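Local coordinates for protein carbonic anhydrase (Sordaria macrospora, PDB 4O1K) that probably catalyses the reversible hydration of carbon dioxide to bicarbonate as a tetrameric, zinc-dependent beta-class carbonic anhydrase, at residues Q47-L52 with K100-K105. Numbering follows the deposited sequence.
Sequences QNPEYL and KHLKVK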
ATOM      1  N   GLN A  47       6.549  19.402 -23.656  1.00 76.86           N
ATOM      2  CA  GLN A  47       5.234  18.972 -24.118  1.00 70.92           C
ATOM      3  C   GLN A  47       4.880  17.713 -23.338  1.00 63.75           C
ATOM      4  O   GLN A  47       5.753  16.876 -23.100  1.00 63.67           O
ATOM      5  CB  GLN A  47       5.248  18.700 -25.622  1.00 71.39           C
ATOM      6  CG  GLN A  47       5.367  19.970 -26.462  1.00 72.22           C
ATOM      7  CD  GLN A  47       4.300  21.000 -26.113  1.00 72.10           C
ATOM      8  OE1 GLN A  47       3.104  20.713 -26.170  1.00 68.79           O
ATOM      9  NE2 GLN A  47       4.732  22.203 -25.740  1.00 74.26           N
ATOM     10  N   ASN A  48       3.625  17.595 -22.908  1.00 54.18           N
ATOM     11  CA  ASN A  48       3.218  16.463 -22.083  1.00 49.95           C
ATOM     12  C   ASN A  48       3.457  15.160 -22.825  1.00 43.29           C
ATOM     13  O   ASN A  48       3.365  15.120 -24.048  1.00 36.38           O
ATOM     14  CB  ASN A  48       1.738  16.574 -21.701  1.00 54.63           C
ATOM     15  CG  ASN A  48       1.488  17.590 -20.598  1.00 59.78           C
ATOM     16  OD1 ASN A  48       2.416  18.023 -19.907  1.00 60.80           O
ATOM     17  ND2 ASN A  48       0.224  17.963 -20.418  1.00 60.58           N
ATOM     18  N   PRO A  49       3.769  14.083 -22.089  1.00 46.62           N
ATOM     19  CA  PRO A  49       3.870  12.774 -22.742  1.00 45.81           C
ATOM     20  C   PRO A  49       2.548  12.370 -23.376  1.00 41.13           C
ATOM     21  O   PRO A  49       1.476  12.699 -22.852  1.00 42.86           O
ATOM     22  CB  PRO A  49       4.182  11.835 -21.570  1.00 45.24           C
ATOM     23  CG  PRO A  49       3.614  12.534 -20.375  1.00 44.36           C
ATOM     24  CD  PRO A  49       3.937  13.981 -20.629  1.00 40.43           C
ATOM     25  N   GLU A  50       2.630  11.665 -24.498  1.00 37.23           N
ATOM     26  CA  GLU A  50       1.455  11.104 -25.144  1.00 36.60           C
ATOM     27  C   GLU A  50       1.139   9.727 -24.573  1.00 34.60           C
ATOM     28  O   GLU A  50       0.019   9.233 -24.729  1.00 35.14           O
ATOM     29  CB  GLU A  50       1.709  10.961 -26.645  1.00 47.03           C
ATOM     30  CG  GLU A  50       1.931  12.272 -27.366  1.00 58.76           C
ATOM     31  CD  GLU A  50       0.677  12.768 -28.058  1.00 70.11           C
ATOM     32  OE1 GLU A  50       0.272  12.154 -29.073  1.00 73.95           O
ATOM     33  OE2 GLU A  50       0.096  13.769 -27.583  1.00 74.14           O
ATOM     34  N   TYR A  51       2.130   9.116 -23.922  1.00 32.85           N
ATOM     35  CA  TYR A  51       2.014   7.741 -23.399  1.00 28.56           C
ATOM     36  C   TYR A  51       2.282   7.663 -21.921  1.00 30.61           C
ATOM     37  O   TYR A  51       3.204   8.325 -21.428  1.00 31.60           O
ATOM     38  CB  TYR A  51       3.091   6.851 -24.035  1.00 33.21           C
ATOM     39  CG  TYR A  51       2.857   6.473 -25.484  1.00 37.34           C
ATOM     40  CD1 TYR A  51       2.313   5.236 -25.811  1.00 40.85           C
ATOM     41  CD2 TYR A  51       3.214   7.331 -26.519  1.00 41.09           C
ATOM     42  CE1 TYR A  51       2.104   4.880 -27.123  1.00 42.35           C
ATOM     43  CE2 TYR A  51       3.017   6.974 -27.828  1.00 44.42           C
ATOM     44  CZ  TYR A  51       2.462   5.749 -28.119  1.00 43.60           C
ATOM     45  OH  TYR A  51       2.260   5.394 -29.428  1.00 50.86           O
ATOM     46  N   LEU A  52       1.507   6.813 -21.238  1.00 28.86           N
ATOM     47  CA  LEU A  52       1.887   6.217 -19.960  1.00 30.18           C
ATOM     48  C   LEU A  52       2.345   4.780 -20.253  1.00 30.72           C
ATOM     49  O   LEU A  52       1.623   4.005 -20.865  1.00 31.91           O
ATOM     50  CB  LEU A  52       0.696   6.172 -18.993  1.00 29.59           C
ATOM     51  CG  LEU A  52       0.897   5.313 -17.741  1.00 33.51           C
ATOM     52  CD1 LEU A  52       2.084   5.801 -16.895  1.00 34.38           C
ATOM     53  CD2 LEU A  52      -0.367   5.257 -16.879  1.00 31.39           C
ATOM     54  N   LYS A 100      -5.506  12.112 -15.898  1.00 34.72           N
ATOM     55  CA  LYS A 100      -6.252  13.320 -15.563  1.00 41.39           C
ATOM     56  C   LYS A 100      -5.467  14.616 -15.728  1.00 44.33           C
ATOM     57  O   LYS A 100      -6.015  15.627 -16.170  1.00 47.57           O
ATOM     58  CB  LYS A 100      -6.837  13.207 -14.152  1.00 43.61           C
ATOM     59  CG  LYS A 100      -8.292  12.746 -14.173  1.00 51.27           C
ATOM     60  CD  LYS A 100      -8.751  12.182 -12.835  1.00 54.99           C
ATOM     61  CE  LYS A 100     -10.275  12.111 -12.779  1.00 60.21           C
ATOM     62  NZ  LYS A 100     -10.794  12.415 -11.407  1.00 63.76           N
ATOM     63  N   HIS A 101      -4.185  14.591 -15.391  1.00 46.22           N
ATOM     64  CA  HIS A 101      -3.395  15.812 -15.383  1.00 49.47           C
ATOM     65  C   HIS A 101      -2.421  15.918 -16.560  1.00 48.47           C
ATOM     66  O   HIS A 101      -2.166  17.017 -17.057  1.00 47.29           O
ATOM     67  CB  HIS A 101      -2.692  15.957 -14.033  1.00 54.46           C
ATOM     68  CG  HIS A 101      -3.643  15.970 -12.872  1.00 60.35           C
ATOM     69  ND1 HIS A 101      -4.505  17.019 -12.627  1.00 63.46           N
ATOM     70  CD2 HIS A 101      -3.880  15.053 -11.900  1.00 59.39           C
ATOM     71  CE1 HIS A 101      -5.229  16.749 -11.553  1.00 63.55           C
ATOM     72  NE2 HIS A 101      -4.868  15.563 -11.093  1.00 58.82           N
ATOM     73  N   LEU A 102      -1.889  14.790 -17.032  1.00 44.45           N
ATOM     74  CA  LEU A 102      -1.043  14.827 -18.231  1.00 45.36           C
ATOM     75  C   LEU A 102      -1.834  14.626 -19.530  1.00 43.84           C
ATOM     76  O   LEU A 102      -1.341  14.964 -20.611  1.00 43.20           O
ATOM     77  CB  LEU A 102       0.115  13.817 -18.135  1.00 44.73           C
ATOM     78  CG  LEU A 102       1.185  14.132 -17.079  1.00 45.79           C
ATOM     79  CD1 LEU A 102       2.219  13.011 -16.958  1.00 46.19           C
ATOM     80  CD2 LEU A 102       1.874  15.435 -17.400  1.00 46.09           C
ATOM     81  N   LYS A 103      -3.041  14.058 -19.424  1.00 38.01           N
ATOM     82  CA  LYS A 103      -3.909  13.841 -20.592  1.00 35.90           C
ATOM     83  C   LYS A 103      -3.210  12.981 -21.644  1.00 36.25           C
ATOM     84  O   LYS A 103      -3.223  13.266 -22.846  1.00 34.59           O
ATOM     85  CB  LYS A 103      -4.360  15.170 -21.196  1.00 42.89           C
ATOM     86  CG  LYS A 103      -4.945  16.153 -20.186  1.00 49.98           C
ATOM     87  CD  LYS A 103      -6.385  15.829 -19.867  1.00 55.34           C
ATOM     88  CE  LYS A 103      -7.044  16.942 -19.045  1.00 61.58           C
ATOM     89  NZ  LYS A 103      -8.024  16.384 -18.047  1.00 64.65           N
ATOM     90  N   VAL A 104      -2.596  11.915 -21.149  1.00 30.85           N
ATOM     91  CA  VAL A 104      -1.963  10.899 -21.941  1.00 32.11           C
ATOM     92  C   VAL A 104      -2.981  10.317 -22.944  1.00 33.89           C
ATOM     93  O   VAL A 104      -4.157  10.196 -22.614  1.00 32.38           O
ATOM     94  CB  VAL A 104      -1.364   9.894 -20.911  1.00 42.37           C
ATOM     95  CG1 VAL A 104      -1.864   8.482 -21.078  1.00 45.63           C
ATOM     96  CG2 VAL A 104       0.164  10.025 -20.847  1.00 37.29           C
ATOM     97  N   LYS A 105      -2.557  10.035 -24.180  1.00 28.98           N
ATOM     98  CA  LYS A 105      -3.468   9.487 -25.185  1.00 32.78           C
ATOM     99  C   LYS A 105      -3.460   7.963 -25.216  1.00 32.43           C
ATOM    100  O   LYS A 105      -4.405   7.330 -25.732  1.00 32.31           O
ATOM    101  CB  LYS A 105      -3.098  10.008 -26.579  1.00 38.93           C
ATOM    102  CG  LYS A 105      -3.848  11.261 -27.014  1.00 47.15           C
ATOM    103  CD  LYS A 105      -3.353  12.513 -26.362  1.00 54.48           C
ATOM    104  CE  LYS A 105      -3.644  13.704 -27.281  1.00 60.15           C
ATOM    105  NZ  LYS A 105      -5.093  13.740 -27.646  1.00 64.55           N
TER
HETATM  106  O   HOH W   1      -0.461  14.213 -23.390  1.00 58.65           O
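Leu-102 meets Asn-48 and Pro-49 with its two methyl groups. Its CG stands anti to its own carbonyl carbon (chi1 -68°). CD1 packs 3.7 Å from CG of Pro-49, the two side chains crossing at about a right angle. CD2 lies 3.6 Å from OD1 of Asn-48. Phe-75 of the neighbouring strand touches both Leu-102 and Pro-49, and Tyr-97 of helix 89-100 also packs on Leu-102. An alanine in place of Leu-102 would probably open a gap beside the Pro-49 ring and leave the Asn-48 amide freer to turn. A water lies 3.0 Å from O of Leu-102 and also near O of Pro-49, but the latter distance is too short to trust. Lys-103 follows with positive phi (58°), where the chain leaves the helix. Its NZ turns back to bond O of Lys-100. Val-104 presses on the backbone of the other segment. Its CG2 sits 3.3 Å from C of Tyr-51, and its CG1 packs against CB of Leu-52. Lys-105 N donates to O of Glu-50 at 2.8 Å, from above the carbonyl plane and with a bent N-H...O angle of 140°. The Lys-105 side chain runs past Glu-50, with CE 3.8 Å from OE2, and forms a cation-pi contact with Phe-188. Strands 51-56 and 106-112 run parallel from here, so the contact ties their entrances together. Apolar packing lies on Leu-102 and Val-104, while one direct backbone bond is the firm polar link. NZ of Lys-105 and OE2 of Glu-50 stay 5.2 Å apart, so any attraction is probably long-range.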